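Local structure of Asp (Solanum tuberosum, 3RFI) at residues A[13-18]-A[99-104]; A[84-87]-A[91-94]; A[34-39]-A[74-79]. The protein forms the saposin-like domain of a plant aspartic protease and, as in other saposin-like proteins, probably interacts with membrane lipids. All coordinates share one frame; numbering follows the deposited sequence. Where two conformers were deposited one is given.

Interaction 1 of 3, residues A[13-18]-A[99-104]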
# COMPACT_ATOMS: atom_id res chain seq x y z
N THR A 13 13.62 -7.30 10.41
CA THR A 13 13.38 -6.25 11.39
C THR A 13 12.37 -5.27 10.86
O THR A 13 11.42 -4.90 11.55
CB THR A 13 14.67 -5.55 11.77
OG1 THR A 13 15.49 -6.53 12.42
CG2 THR A 13 14.40 -4.40 12.77
N ILE A 14 12.54 -4.89 9.59
CA ILE A 14 11.57 -4.04 8.97
C ILE A 14 10.17 -4.67 9.12
O ILE A 14 9.23 -4.01 9.56
CB ILE A 14 11.87 -3.81 7.45
CG1 ILE A 14 13.06 -2.87 7.25
CG2 ILE A 14 10.59 -3.36 6.71
CD1 ILE A 14 12.87 -1.40 7.76
N VAL A 15 10.01 -5.92 8.71
CA VAL A 15 8.67 -6.49 8.74
C VAL A 15 8.14 -6.57 10.20
O VAL A 15 7.01 -6.12 10.49
CB VAL A 15 8.61 -7.88 8.03
CG1 VAL A 15 7.18 -8.46 8.06
CG2 VAL A 15 9.09 -7.77 6.58
N SER A 16 8.92 -7.15 11.09
CA SER A 16 8.44 -7.41 12.46
C SER A 16 8.25 -6.12 13.23
O SER A 16 7.23 -5.95 13.87
CB SER A 16 9.37 -8.35 13.22
OG SER A 16 10.61 -7.71 13.41
N GLN A 17 9.23 -5.21 13.14
CA GLN A 17 9.20 -3.97 13.93
C GLN A 17 8.50 -2.81 13.25
O GLN A 17 7.96 -1.95 13.93
CB GLN A 17 10.60 -3.52 14.30
CG GLN A 17 11.19 -4.51 15.23
CD GLN A 17 12.31 -3.92 15.96
OE1 GLN A 17 12.23 -2.76 16.41
NE2 GLN A 17 13.39 -4.69 16.11
N TYR A 18 8.52 -2.78 11.93
CA TYR A 18 8.03 -1.62 11.22
C TYR A 18 6.98 -1.95 10.17
O TYR A 18 6.48 -1.05 9.52
CB TYR A 18 9.17 -0.92 10.46
CG TYR A 18 10.23 -0.38 11.37
CD1 TYR A 18 11.33 -1.15 11.69
CD2 TYR A 18 10.12 0.89 11.92
CE1 TYR A 18 12.35 -0.68 12.52
CE2 TYR A 18 11.10 1.38 12.75
CZ TYR A 18 12.22 0.61 13.04
OH TYR A 18 13.20 1.10 13.83
N TYR A 99 3.98 -12.07 2.72
CA TYR A 99 4.71 -12.08 1.42
C TYR A 99 6.12 -11.47 1.53
O TYR A 99 7.11 -12.05 1.04
CB TYR A 99 3.90 -11.25 0.41
CG TYR A 99 4.51 -11.19 -0.96
CD1 TYR A 99 5.27 -10.10 -1.33
CD2 TYR A 99 4.33 -12.24 -1.87
CE1 TYR A 99 5.81 -10.01 -2.60
CE2 TYR A 99 4.85 -12.18 -3.13
CZ TYR A 99 5.62 -11.06 -3.49
OH TYR A 99 6.17 -11.00 -4.73
N VAL A 100 6.20 -10.29 2.12
CA VAL A 100 7.49 -9.59 2.28
C VAL A 100 8.41 -10.41 3.18
O VAL A 100 9.60 -10.57 2.89
CB VAL A 100 7.29 -8.23 2.91
CG1 VAL A 100 8.65 -7.56 3.22
CG2 VAL A 100 6.40 -7.38 1.96
N ASN A 101 7.85 -10.91 4.28
CA ASN A 101 8.65 -11.68 5.18
C ASN A 101 9.25 -12.92 4.49
O ASN A 101 10.41 -13.26 4.71
CB ASN A 101 7.79 -12.12 6.37
CG ASN A 101 8.63 -12.50 7.55
OD1 ASN A 101 9.52 -11.74 7.94
ND2 ASN A 101 8.36 -13.68 8.12
N GLN A 102 8.44 -13.63 3.69
CA GLN A 102 8.94 -14.81 2.99
C GLN A 102 10.10 -14.40 2.06
O GLN A 102 11.02 -15.15 1.87
CB GLN A 102 7.83 -15.49 2.18
CG GLN A 102 6.72 -16.13 3.06
CD GLN A 102 7.10 -17.47 3.72
OE1 GLN A 102 8.24 -17.70 4.13
NE2 GLN A 102 6.08 -18.37 3.84
N LEU A 103 10.02 -13.22 1.45
CA LEU A 103 11.11 -12.68 0.63
C LEU A 103 12.36 -12.29 1.44
O LEU A 103 13.48 -12.57 1.01
CB LEU A 103 10.62 -11.51 -0.25
CG LEU A 103 9.80 -12.02 -1.42
CD1 LEU A 103 8.89 -10.87 -1.91
CD2 LEU A 103 10.71 -12.52 -2.57
N CYS A 104 12.18 -11.70 2.64
CA CYS A 104 13.31 -11.44 3.52
C CYS A 104 14.09 -12.73 3.71
O CYS A 104 15.33 -12.70 3.72
CB CYS A 104 12.86 -11.03 4.93
SG CYS A 104 11.98 -9.53 4.94

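Interaction 2 of 3, residues A[84-87]-A[91-94]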
# COMPACT_ATOMS: atom_id res chain seq x y z
N GLN A 84 -8.18 1.96 -1.03
CA GLN A 84 -7.34 2.16 0.15
C GLN A 84 -7.96 1.51 1.35
O GLN A 84 -7.22 1.02 2.19
CB GLN A 84 -7.18 3.62 0.48
CG GLN A 84 -6.21 4.35 -0.52
CD GLN A 84 -6.24 5.86 -0.28
OE1 GLN A 84 -7.16 6.53 -0.75
NE2 GLN A 84 -5.28 6.39 0.52
N ASN A 85 -9.28 1.57 1.44
CA ASN A 85 -9.93 0.95 2.60
C ASN A 85 -9.80 -0.58 2.55
O ASN A 85 -9.59 -1.18 3.63
CB ASN A 85 -11.40 1.29 2.69
CG ASN A 85 -11.92 1.13 4.08
OD1 ASN A 85 -11.52 1.85 4.96
ND2 ASN A 85 -12.85 0.18 4.29
N GLN A 86 -9.87 -1.18 1.36
CA GLN A 86 -9.61 -2.62 1.22
C GLN A 86 -8.19 -2.89 1.68
O GLN A 86 -7.92 -3.87 2.37
CB GLN A 86 -9.83 -3.14 -0.20
CG GLN A 86 -10.22 -4.63 -0.29
CD GLN A 86 -9.12 -5.51 0.02
OE1 GLN A 86 -9.27 -6.47 0.82
NE2 GLN A 86 -7.97 -5.23 -0.57
N LEU A 87 -7.28 -1.99 1.39
CA LEU A 87 -5.88 -2.31 1.70
C LEU A 87 -5.62 -2.28 3.21
O LEU A 87 -4.64 -2.86 3.66
CB LEU A 87 -4.96 -1.33 0.98
CG LEU A 87 -4.89 -1.53 -0.51
CD1 LEU A 87 -3.77 -0.64 -1.03
CD2 LEU A 87 -4.61 -3.01 -0.78
N GLY A 91 -6.78 -9.12 6.72
CA GLY A 91 -6.35 -10.12 5.76
C GLY A 91 -5.35 -9.59 4.75
O GLY A 91 -4.36 -10.23 4.47
N THR A 92 -5.63 -8.41 4.19
CA THR A 92 -4.78 -7.88 3.14
C THR A 92 -3.39 -7.48 3.69
O THR A 92 -2.37 -7.87 3.13
CB THR A 92 -5.46 -6.71 2.46
OG1 THR A 92 -6.65 -7.19 1.84
CG2 THR A 92 -4.52 -6.02 1.43
N LYS A 93 -3.39 -6.73 4.79
CA LYS A 93 -2.19 -6.36 5.52
C LYS A 93 -1.38 -7.60 5.85
O LYS A 93 -0.19 -7.63 5.58
CB LYS A 93 -2.56 -5.62 6.81
CG LYS A 93 -1.39 -5.48 7.80
CD LYS A 93 -1.89 -5.31 9.27
CE LYS A 93 -3.05 -4.31 9.36
NZ LYS A 93 -3.03 -3.51 10.61
N GLU A 94 -2.02 -8.62 6.41
CA GLU A 94 -1.28 -9.79 6.90
C GLU A 94 -0.68 -10.56 5.70
O GLU A 94 0.44 -11.09 5.78
CB GLU A 94 -2.17 -10.71 7.74
CG GLU A 94 -2.76 -10.06 9.05
CD GLU A 94 -3.85 -10.94 9.73
OE1 GLU A 94 -3.97 -12.14 9.38
OE2 GLU A 94 -4.62 -10.44 10.59

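Interaction 3 of 3, residues A[34-39]-A[74-79]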
# COMPACT_ATOMS: atom_id res chain seq x y z
N GLN A 34 -4.36 12.11 -7.31
CA GLN A 34 -3.14 11.91 -8.08
C GLN A 34 -3.28 10.65 -8.92
O GLN A 34 -2.89 10.64 -10.08
CB GLN A 34 -1.98 11.69 -7.10
CG GLN A 34 -0.77 12.25 -7.57
CD GLN A 34 -0.89 13.75 -7.84
OE1 GLN A 34 -1.19 14.57 -6.95
NE2 GLN A 34 -0.65 14.12 -9.10
N VAL A 35 -3.81 9.60 -8.30
CA VAL A 35 -3.98 8.33 -8.99
C VAL A 35 -4.99 8.55 -10.12
O VAL A 35 -4.73 8.19 -11.25
CB VAL A 35 -4.57 7.25 -8.06
CG1 VAL A 35 -4.91 6.02 -8.87
CG2 VAL A 35 -3.55 6.82 -7.04
N CYS A 36 -6.09 9.24 -9.81
CA CYS A 36 -7.12 9.55 -10.83
C CYS A 36 -6.65 10.49 -11.93
O CYS A 36 -7.05 10.34 -13.08
CB CYS A 36 -8.32 10.09 -10.10
SG CYS A 36 -9.05 8.67 -9.21
N SER A 37 -5.77 11.42 -11.60
CA SER A 37 -5.11 12.22 -12.62
C SER A 37 -4.21 11.38 -13.55
O SER A 37 -4.26 11.53 -14.77
CB SER A 37 -4.29 13.34 -11.98
OG SER A 37 -5.17 14.33 -11.50
N GLN A 38 -3.42 10.48 -12.98
CA GLN A 38 -2.64 9.58 -13.83
C GLN A 38 -3.52 8.67 -14.68
O GLN A 38 -3.10 8.28 -15.75
CB GLN A 38 -1.73 8.76 -12.99
CG GLN A 38 -0.74 9.62 -12.26
CD GLN A 38 0.04 8.78 -11.31
OE1 GLN A 38 1.18 8.45 -11.58
NE2 GLN A 38 -0.59 8.36 -10.22
N ALA A 39 -4.72 8.35 -14.20
CA ALA A 39 -5.70 7.61 -15.02
C ALA A 39 -6.40 8.46 -16.07
O ALA A 39 -7.20 7.94 -16.82
CB ALA A 39 -6.74 6.94 -14.13
N THR A 74 -14.80 12.25 -9.85
CA THR A 74 -15.34 12.01 -8.54
C THR A 74 -15.52 10.50 -8.28
O THR A 74 -15.22 10.02 -7.20
CB THR A 74 -16.68 12.74 -8.42
OG1 THR A 74 -16.50 14.08 -8.86
CG2 THR A 74 -17.18 12.74 -6.99
N ALA A 75 -16.01 9.76 -9.27
CA ALA A 75 -16.19 8.31 -9.10
C ALA A 75 -14.85 7.62 -8.98
O ALA A 75 -14.69 6.70 -8.16
CB ALA A 75 -17.05 7.71 -10.30
N CYS A 76 -13.88 8.05 -9.76
CA CYS A 76 -12.58 7.47 -9.66
C CYS A 76 -12.05 7.70 -8.23
O CYS A 76 -11.43 6.81 -7.66
CB CYS A 76 -11.62 8.19 -10.64
SG CYS A 76 -9.94 7.52 -10.65
N GLU A 77 -12.15 8.92 -7.73
CA GLU A 77 -11.56 9.19 -6.43
C GLU A 77 -12.28 8.34 -5.34
O GLU A 77 -11.63 7.82 -4.44
CB GLU A 77 -11.74 10.64 -6.07
CG GLU A 77 -10.63 11.46 -6.81
CD GLU A 77 -10.82 12.95 -6.76
OE1 GLU A 77 -9.82 13.65 -7.03
OE2 GLU A 77 -11.94 13.43 -6.50
N MET A 78 -13.58 8.20 -5.45
CA MET A 78 -14.36 7.32 -4.55
C MET A 78 -13.86 5.91 -4.66
O MET A 78 -13.66 5.28 -3.62
CB MET A 78 -15.85 7.34 -4.88
CG MET A 78 -16.63 8.43 -4.26
SD MET A 78 -18.28 8.67 -4.94
CE MET A 78 -18.49 7.17 -5.87
N ALA A 79 -13.62 5.42 -5.90
CA ALA A 79 -13.09 4.10 -6.08
C ALA A 79 -11.71 3.96 -5.40
O ALA A 79 -11.49 2.93 -4.78
CB ALA A 79 -13.03 3.66 -7.53

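Interaction 1 of 3, residues A[13-18]-A[99-104]
Val100 turns toward Val15, and its CG1 methyl comes to 3.4 Å from Val15 CG2, closer than methyl groups usually settle. The two side chains lie alongside each other pointing opposite ways, and the touch falls to one methyl of each. A β-branched valine suits both positions, since it is short enough to fit between adjacent helices yet carries methyls on two sides.

Asn101, the residue whose backbone comes nearest to that of Val15, meets the same valine from another side. Its side chain crosses that of Val15 at a slant and offers it two atoms: OD1, 4.0 Å from Val15 CB, and CB, which lies 4.1 Å from Val15 CG1. With CG1 anti to the backbone N (chi1 -180°), Val15 sends this branch to the asparagine and keeps CG2 for Val100 and Cys104. The touch with Asn101 is van der Waals in kind, and the polar end of an amide is at home at this partly exposed edge.

Cys104 stands one helical turn beyond Val100, its N bonded to Val100 O, and therefore shares the same face. Its SG lies 3.8 Å from Val15 CG2, which thus touches both residues. The sulfur is joined to Cys11, itself one turn before Val15, and the valine packs beside that disulfide. Shortening Val15 to an alanine would probably open a gap beside Val100 and leave the Cys104 sulfur less well covered.

Helix 6-29 and helix 90-104 run in roughly opposite senses here, their short axes inclined at 144° and 9.7 Å apart at the closest. The contact joins the first and last helices of the chain, where Ser8 adds a hydrogen bond to Cys104 O and Lys12 packs against Asn101 and Cys104.

Interaction 2 of 3, residues A[84-87]-A[91-94]
Thr92 faces Gln86 and Leu87 with its two branches divided between them, the hydroxyl going to the amide and the methyl to the leucine. Thr92 OG1 donates to Gln86 OE1 at 2.9 Å, and the two side chains cross at about a right angle. The hydroxyl does not approach in line with the C=O bond: the angle at the oxygen is 108°, and the donor is tilted 21° from the carbonyl plane. Gln86 reaches this spot because its chain bends about the CB-CG bond (chi2 -72°), bringing the end of the side chain back toward the second helix. A long, flexible amide suits such a surface position, for it can span the turn and still present a polar atom to a hydroxyl.

Leu87 makes the apolar half of the contact. Its CB leads away from 91-94, but the branched end returns, and Leu87 CD2 lies 3.7 Å from Thr92 CG2, with the two side chains set aslant. The same Thr92 methyl, CG2, is 3.9 Å from Leu87 O, and Thr92 CB is 3.8 Å from Gln86 O, so the threonine also sits close to the last carbonyls of the first segment. Threonine fits here because it combines a donor and a methyl on one carbon; with CG2 trans to the backbone N and OG1 beside that N, each branch meets its own partner.

Helix 6-29 covers the joint: Trp23 gives its NE1 hydrogen to Leu87 O and packs on Thr92 and Lys93, while Val27 touches Leu87. Two consecutive helices, 71-87 and 90-104, are thus joined at a bend across a very short turn, consistent with the opened, boomerang-like form of a saposin fold.

Interaction 3 of 3, residues A[34-39]-A[74-79]
Cys36 points toward helix 71-87 and is bonded to Cys76, Cys36 SG to Cys76 SG at 2.0 Å. The two CB-S arms are turned to a chi3 of -92°, close to the near-perpendicular twist that a disulfide prefers. The sulfur of Cys76 is anti to its own backbone N (chi1 -178°), which carries it outward from its helix to meet the other. Cys36 SG also lies 3.4 Å from Glu77 N. At 4.0 Å from the same sulfur, Glu77 CG lets the methylene part of the glutamate cover one flank of the bridge. Val80 and Cys42 also pack on Cys36.

Two residues further on, Gln38 folds back on its own helix. Gln38 N and Gln38 NE2 both donate to Gln34 O, at 3.0 and 3.2 Å, and reach it from opposite faces of the carbonyl plane. The long, flexible amide of glutamine can curl back and give that oxygen its second donor.

Because the crosslink is covalent, helix 32-38 is tied to helix 71-87 independently of side-chain packing. The bond forms by oxidation and would probably last wherever reductants are absent, as for the disulfides that mark saposin-like proteins.

The three contacts are spread along an elongated, all-helical chain. Interactions 1 and 3 stand on opposite sides of its centre, their own centres about 30 Å apart, and each lies at a disulfide. Interaction 2 comes between, its centre about 16 Å from that of interaction 1 and about 19 Å from that of interaction 3; its nearest atoms come within about 5 Å of each without touching. It shares helix 90-104 with the first and helix 71-87 with the last, so the bend at 84-94 probably influences how the two crosslinked ends lie relative to each other. Helix 6-29 leads from interaction 1 past the joint.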